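PDB 3D4I: Sts-2 protein from Mus musculus, which carries an acid-dependent phosphatase activity in this C-terminal histidine phosphatase domain, part of a larger suppressor of T-cell receptor signalling. Local coordinates for residues Ala97-Gln102 against Lys130-Lys135; Asp173-Arg178 against His202-Asp207. All coordinates share one frame; numbering follows the deposited sequence.

Interaction 1 of 2, residues Ala97-Gln102 against Lys130-Lys135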
loop_
_atom_site.group_PDB
_atom_site.type_symbol
_atom_site.label_atom_id
_atom_site.label_comp_id
_atom_site.label_asym_id
_atom_site.label_seq_id
_atom_site.Cartn_x
_atom_site.Cartn_y
_atom_site.Cartn_z
ATOM N N ALA A 97 19.549 -9.586 -1.644
ATOM C CA ALA A 97 18.370 -9.618 -2.518
ATOM C C ALA A 97 17.819 -8.211 -2.740
ATOM O O ALA A 97 17.731 -7.400 -1.805
ATOM C CB ALA A 97 17.293 -10.543 -1.962
ATOM N N LEU A 98 17.456 -7.908 -3.984
ATOM C CA LEU A 98 16.960 -6.577 -4.313
ATOM C C LEU A 98 15.808 -6.171 -3.409
ATOM O O LEU A 98 15.790 -5.063 -2.903
ATOM C CB LEU A 98 16.491 -6.533 -5.784
ATOM C CG LEU A 98 15.943 -5.204 -6.312
ATOM C CD1 LEU A 98 16.948 -4.067 -6.142
ATOM C CD2 LEU A 98 15.530 -5.375 -7.799
ATOM N N ARG A 99 14.840 -7.068 -3.248
ATOM C CA ARG A 99 13.645 -6.813 -2.432
ATOM C C ARG A 99 13.990 -6.381 -1.008
ATOM O O ARG A 99 13.311 -5.522 -0.446
ATOM C CB ARG A 99 12.701 -8.035 -2.455
ATOM C CG ARG A 99 13.298 -9.324 -1.861
ATOM C CD ARG A 99 12.450 -10.480 -2.304
ATOM N NE ARG A 99 12.879 -11.790 -1.825
ATOM C CZ ARG A 99 13.721 -12.618 -2.436
ATOM N NH1 ARG A 99 14.358 -12.270 -3.561
ATOM N NH2 ARG A 99 13.952 -13.804 -1.890
ATOM N N CYS A 100 15.078 -6.939 -0.458
ATOM C CA CYS A 100 15.545 -6.594 0.880
ATOM C C CYS A 100 16.270 -5.272 0.917
ATOM O O CYS A 100 15.974 -4.436 1.764
ATOM C CB CYS A 100 16.433 -7.702 1.473
ATOM S SG CYS A 100 15.611 -9.280 1.607
ATOM N N VAL A 101 17.220 -5.058 0.006
ATOM C CA VAL A 101 17.876 -3.732 -0.078
ATOM C C VAL A 101 16.850 -2.588 -0.347
ATOM O O VAL A 101 16.971 -1.488 0.230
ATOM C CB VAL A 101 19.082 -3.695 -1.090
ATOM C CG1 VAL A 101 19.740 -2.340 -1.092
ATOM C CG2 VAL A 101 20.147 -4.728 -0.737
ATOM N N GLN A 102 15.834 -2.849 -1.177
ATOM C CA GLN A 102 14.795 -1.830 -1.429
ATOM C C GLN A 102 13.965 -1.509 -0.177
ATOM O O GLN A 102 13.687 -0.337 0.138
ATOM C CB GLN A 102 13.875 -2.244 -2.582
ATOM C CG GLN A 102 14.542 -2.131 -3.973
ATOM C CD GLN A 102 13.651 -2.663 -5.078
ATOM O OE1 GLN A 102 12.972 -3.697 -4.925
ATOM N NE2 GLN A 102 13.671 -1.972 -6.222
ATOM N N LYS A 130 18.523 -23.481 -0.375
ATOM C CA LYS A 130 17.516 -24.487 -0.689
ATOM C C LYS A 130 16.293 -23.883 -1.379
ATOM O O LYS A 130 15.676 -24.543 -2.208
ATOM C CB LYS A 130 17.066 -25.155 0.617
ATOM C CG LYS A 130 15.965 -26.218 0.498
ATOM C CD LYS A 130 16.508 -27.513 -0.051
ATOM C CE LYS A 130 17.297 -28.280 0.995
ATOM N NZ LYS A 130 17.852 -29.549 0.416
ATOM N N TRP A 131 15.949 -22.643 -1.020
ATOM C CA TRP A 131 14.738 -22.001 -1.529
ATOM C C TRP A 131 14.997 -20.953 -2.596
ATOM O O TRP A 131 14.091 -20.195 -2.947
ATOM C CB TRP A 131 13.922 -21.397 -0.375
ATOM C CG TRP A 131 13.469 -22.440 0.580
ATOM C CD1 TRP A 131 13.211 -23.765 0.296
ATOM C CD2 TRP A 131 13.213 -22.271 1.975
ATOM N NE1 TRP A 131 12.807 -24.417 1.432
ATOM C CE2 TRP A 131 12.798 -23.522 2.476
ATOM C CE3 TRP A 131 13.285 -21.174 2.854
ATOM C CZ2 TRP A 131 12.450 -23.713 3.816
ATOM C CZ3 TRP A 131 12.939 -21.368 4.196
ATOM C CH2 TRP A 131 12.521 -22.632 4.657
ATOM N N GLU A 132 16.221 -20.928 -3.121
ATOM C CA GLU A 132 16.608 -19.993 -4.177
ATOM C C GLU A 132 17.268 -20.738 -5.337
ATOM O O GLU A 132 17.736 -21.864 -5.174
ATOM C CB GLU A 132 17.544 -18.912 -3.634
ATOM C CG GLU A 132 16.935 -18.030 -2.539
ATOM C CD GLU A 132 16.118 -16.867 -3.076
ATOM O OE1 GLU A 132 16.240 -16.508 -4.267
ATOM O OE2 GLU A 132 15.333 -16.298 -2.301
ATOM N N ALA A 133 17.276 -20.118 -6.516
ATOM C CA ALA A 133 17.978 -20.695 -7.678
ATOM C C ALA A 133 19.471 -20.784 -7.406
ATOM O O ALA A 133 20.039 -19.894 -6.780
ATOM C CB ALA A 133 17.719 -19.858 -8.937
ATOM N N SER A 134 20.110 -21.852 -7.884
ATOM C CA SER A 134 21.537 -22.080 -7.611
ATOM C C SER A 134 22.419 -20.931 -8.073
ATOM O O SER A 134 23.418 -20.616 -7.423
ATOM C CB SER A 134 22.013 -23.386 -8.242
ATOM O OG SER A 134 21.098 -24.424 -7.944
ATOM N N LYS A 135 22.028 -20.296 -9.178
ATOM C CA LYS A 135 22.785 -19.183 -9.753
ATOM C C LYS A 135 22.337 -17.819 -9.204
ATOM O O LYS A 135 22.791 -16.774 -9.674
ATOM C CB LYS A 135 22.754 -19.236 -11.295
ATOM C CG LYS A 135 21.368 -19.085 -11.937
ATOM C CD LYS A 135 21.433 -19.248 -13.468
ATOM C CE LYS A 135 20.496 -18.267 -14.192
ATOM N NZ LYS A 135 21.021 -16.858 -14.210
HETATM O O HOH W 1 16.063 -13.881 -4.907
#
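Arg-99 and Glu-132 meet edge to edge across the histidine phosphatase fold, where the first turn of helix 98-111 faces the loop after strand 119-121. The direct link is a salt bridge: NH2 of Arg-99 donates to OE2 of Glu-132 at 2.9 Å. The carboxylate receives it on the syn lone pair of OE2, at the guanidinium edge and almost exactly in its plane, although the N-H...O angle of 145° is noticeably bent. The guanidinium and carboxylate planes are only 21° apart, nearly coplanar.

The second donor and acceptor are matched by a solvent molecule instead. Water 1 accepts from NH1 of Arg-99 at 2.7 Å, and it donates to OE1 of Glu-132, also at 2.7 Å. Both terminal nitrogens and both carboxylate oxygens are therefore engaged, one pair joined directly and the other through a water, which should limit rotation of either group.

Arg-99 places CG between its backbone N and carbonyl carbon (chi1 62°), and from there the chain runs extended to NE. Glu-132 folds at chi2 as it comes from the other direction. Around this pair, Arg-99 also touches His-17, in the Arg-His-Gly motif that marks the superfamily, and lies close to Arg-20, consistent with a pocket built for a phosphate.

At the helix start, Leu-98 N is taken by the Asp-64 carboxylate (OD1), while Ala-97 O, at the N-cap, accepts from Val-101 N at 3.0 Å, and one residue on, Leu-98 O accepts from Gln-102 N at 2.8 Å.

Interaction 2 of 2, residues Asp173-Arg178 against His202-Asp207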
loop_
_atom_site.group_PDB
_atom_site.type_symbol
_atom_site.label_atom_id
_atom_site.label_comp_id
_atom_site.label_asym_id
_atom_site.label_seq_id
_atom_site.Cartn_x
_atom_site.Cartn_y
_atom_site.Cartn_z
ATOM N N ASP A 173 21.205 -27.327 8.601
ATOM C CA ASP A 173 22.221 -27.158 9.655
ATOM C C ASP A 173 23.288 -26.112 9.302
ATOM O O ASP A 173 23.678 -25.290 10.145
ATOM C CB ASP A 173 22.881 -28.498 10.042
ATOM C CG ASP A 173 21.933 -29.434 10.796
ATOM O OD1 ASP A 173 20.947 -28.972 11.420
ATOM O OD2 ASP A 173 22.175 -30.660 10.767
ATOM N N GLN A 174 23.756 -26.152 8.060
ATOM C CA GLN A 174 24.741 -25.182 7.572
ATOM C C GLN A 174 24.164 -23.782 7.485
ATOM O O GLN A 174 24.838 -22.793 7.878
ATOM C CB GLN A 174 25.285 -25.614 6.222
ATOM C CG GLN A 174 26.291 -26.748 6.367
ATOM C CD GLN A 174 26.686 -27.368 5.058
ATOM O OE1 GLN A 174 25.930 -27.345 4.096
ATOM N NE2 GLN A 174 27.888 -27.949 5.017
ATOM N N TYR A 175 22.927 -23.704 6.969
ATOM C CA TYR A 175 22.172 -22.436 6.923
ATOM C C TYR A 175 22.042 -21.786 8.307
ATOM O O TYR A 175 22.377 -20.612 8.478
ATOM C CB TYR A 175 20.775 -22.645 6.297
ATOM C CG TYR A 175 19.843 -21.476 6.561
ATOM C CD1 TYR A 175 20.023 -20.268 5.909
ATOM C CD2 TYR A 175 18.803 -21.581 7.493
ATOM C CE1 TYR A 175 19.190 -19.188 6.160
ATOM C CE2 TYR A 175 17.969 -20.503 7.762
ATOM C CZ TYR A 175 18.163 -19.313 7.082
ATOM O OH TYR A 175 17.364 -18.221 7.340
ATOM N N VAL A 176 21.512 -22.527 9.282
ATOM C CA VAL A 176 21.313 -21.951 10.626
ATOM C C VAL A 176 22.645 -21.533 11.269
ATOM O O VAL A 176 22.717 -20.521 11.984
ATOM C CB VAL A 176 20.453 -22.859 11.579
ATOM C CG1 VAL A 176 19.037 -23.019 11.012
ATOM C CG2 VAL A 176 21.094 -24.214 11.810
ATOM N N GLU A 177 23.692 -22.301 10.977
ATOM C CA GLU A 177 25.037 -21.995 11.470
ATOM C C GLU A 177 25.568 -20.698 10.878
ATOM O O GLU A 177 26.036 -19.862 11.629
ATOM C CB GLU A 177 26.015 -23.161 11.242
ATOM C CG GLU A 177 27.448 -22.900 11.777
ATOM C CD GLU A 177 27.516 -22.572 13.269
ATOM O OE1 GLU A 177 26.512 -22.751 14.014
ATOM O OE2 GLU A 177 28.598 -22.124 13.701
ATOM N N ARG A 178 25.457 -20.496 9.560
ATOM C CA ARG A 178 25.946 -19.216 8.987
ATOM C C ARG A 178 25.135 -17.983 9.403
ATOM O O ARG A 178 25.666 -16.868 9.442
ATOM C CB ARG A 178 26.174 -19.269 7.464
ATOM C CG ARG A 178 24.982 -19.636 6.606
ATOM C CD ARG A 178 24.237 -18.401 6.069
ATOM N NE ARG A 178 23.441 -18.764 4.892
ATOM C CZ ARG A 178 22.420 -18.067 4.412
ATOM N NH1 ARG A 178 22.027 -16.941 5.004
ATOM N NH2 ARG A 178 21.787 -18.515 3.334
ATOM N N HIS A 202 14.570 -11.982 5.108
ATOM C CA HIS A 202 13.578 -12.909 4.595
ATOM C C HIS A 202 12.766 -13.461 5.748
ATOM O O HIS A 202 13.155 -13.296 6.897
ATOM C CB HIS A 202 14.304 -14.060 3.879
ATOM C CG HIS A 202 15.220 -13.579 2.790
ATOM N ND1 HIS A 202 14.789 -13.362 1.496
ATOM C CD2 HIS A 202 16.517 -13.194 2.824
ATOM C CE1 HIS A 202 15.801 -12.906 0.770
ATOM N NE2 HIS A 202 16.856 -12.778 1.558
ATOM N N SER A 203 11.642 -14.108 5.450
ATOM C CA SER A 203 10.793 -14.677 6.507
ATOM C C SER A 203 11.615 -15.619 7.392
ATOM O O SER A 203 11.500 -15.592 8.607
ATOM C CB SER A 203 9.615 -15.423 5.894
ATOM O OG SER A 203 8.695 -14.500 5.326
ATOM N N SER A 204 12.455 -16.431 6.767
ATOM C CA SER A 204 13.338 -17.352 7.515
ATOM C C SER A 204 14.173 -16.685 8.622
ATOM O O SER A 204 14.421 -17.290 9.686
ATOM C CB SER A 204 14.278 -18.050 6.541
ATOM O OG SER A 204 14.829 -17.121 5.645
ATOM N N ALA A 205 14.636 -15.465 8.353
ATOM C CA ALA A 205 15.517 -14.758 9.266
ATOM C C ALA A 205 14.852 -14.385 10.600
ATOM O O ALA A 205 15.554 -14.199 11.601
ATOM C CB ALA A 205 16.111 -13.508 8.597
ATOM N N LEU A 206 13.525 -14.230 10.619
ATOM C CA LEU A 206 12.852 -13.884 11.876
ATOM C C LEU A 206 13.075 -14.978 12.924
ATOM O O LEU A 206 13.055 -14.691 14.117
ATOM C CB LEU A 206 11.359 -13.567 11.709
ATOM C CG LEU A 206 11.021 -12.104 11.345
ATOM C CD1 LEU A 206 11.256 -11.863 9.873
ATOM C CD2 LEU A 206 9.585 -11.763 11.698
ATOM N N ASP A 207 13.317 -16.202 12.459
ATOM C CA ASP A 207 13.688 -17.321 13.331
ATOM C C ASP A 207 15.220 -17.489 13.433
ATOM O O ASP A 207 15.799 -17.492 14.533
ATOM C CB ASP A 207 13.034 -18.632 12.857
ATOM C CG ASP A 207 13.166 -19.760 13.886
ATOM O OD1 ASP A 207 12.658 -19.590 15.014
ATOM O OD2 ASP A 207 13.738 -20.825 13.576
HETATM O O HOH W 2 17.442 -15.862 6.011
#
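Tyr-175 reaches from helix 172-187 to Ser-204, in the turn that follows strand 196-201 of the central sheet, so this buried contact ties a helix to the strand-end region of the histidine phosphatase fold. Direct van der Waals contact is slight: the phenolic OH of Tyr-175 lies 3.2 Å from CB of Ser-204, and the serine methylene approaches the ring obliquely.

Polar contacts are concentrated at the two hydroxyls. Water 2 lies 2.7 Å from Tyr-175 OH, in the plane of the ring, and donates to Ser-204 OG at 2.9 Å, bridging the two side chains. Each hydroxyl has a further hydrogen-bond partner: Ser-208 OG for Tyr-175 and Glu-127 OE1 for Ser-204. These buried oxygens thus belong to a wider polar network. Ser-204 OG sits between its own backbone N and carbonyl carbon (chi1 46°), on the side from which the water is reached.

Within helix 172-187 the tyrosine is flanked by a charged group. CD1 of Tyr-175 stands 3.5 Å above the guanidinium plane of Arg-178, over its centre, while NH2 of that arginine lies at the edge of the ring; here it is the ring edge that meets the guanidinium face. Glu-170 forms a salt bridge with Arg-178, and backbone oxygens of Gly-124, Phe-126 and Glu-127 accept from it, which should hold that flat group still beside the ring.

Backbone bonds tighten the serine's turn: Ala-205 N donates to His-202 O at 3.0 Å, and Asp-207 N to Ser-204 O at 3.2 Å.

Overall arrangement
From the N terminus, interaction 1 comes first: it closes a loop of 27 residues that holds the rest of helix 98-111 and strand 119-121, the outermost strand on that side of the sheet. Interaction 2 opens later and closes a 23-residue loop through the remainder of helix 172-187 and strand 196-201. The two are in series, neither nested nor crossed, with centres about 14 Å apart. They nevertheless touch in space, because His-202 packs its CE1 against Arg-99 NH2 at 3.4 Å. Segments 97-102 and 202-207 follow the parallel strands 89-94 and 196-201, and the contacts tie them to the loop after strand 119-121 and to helix 172-187.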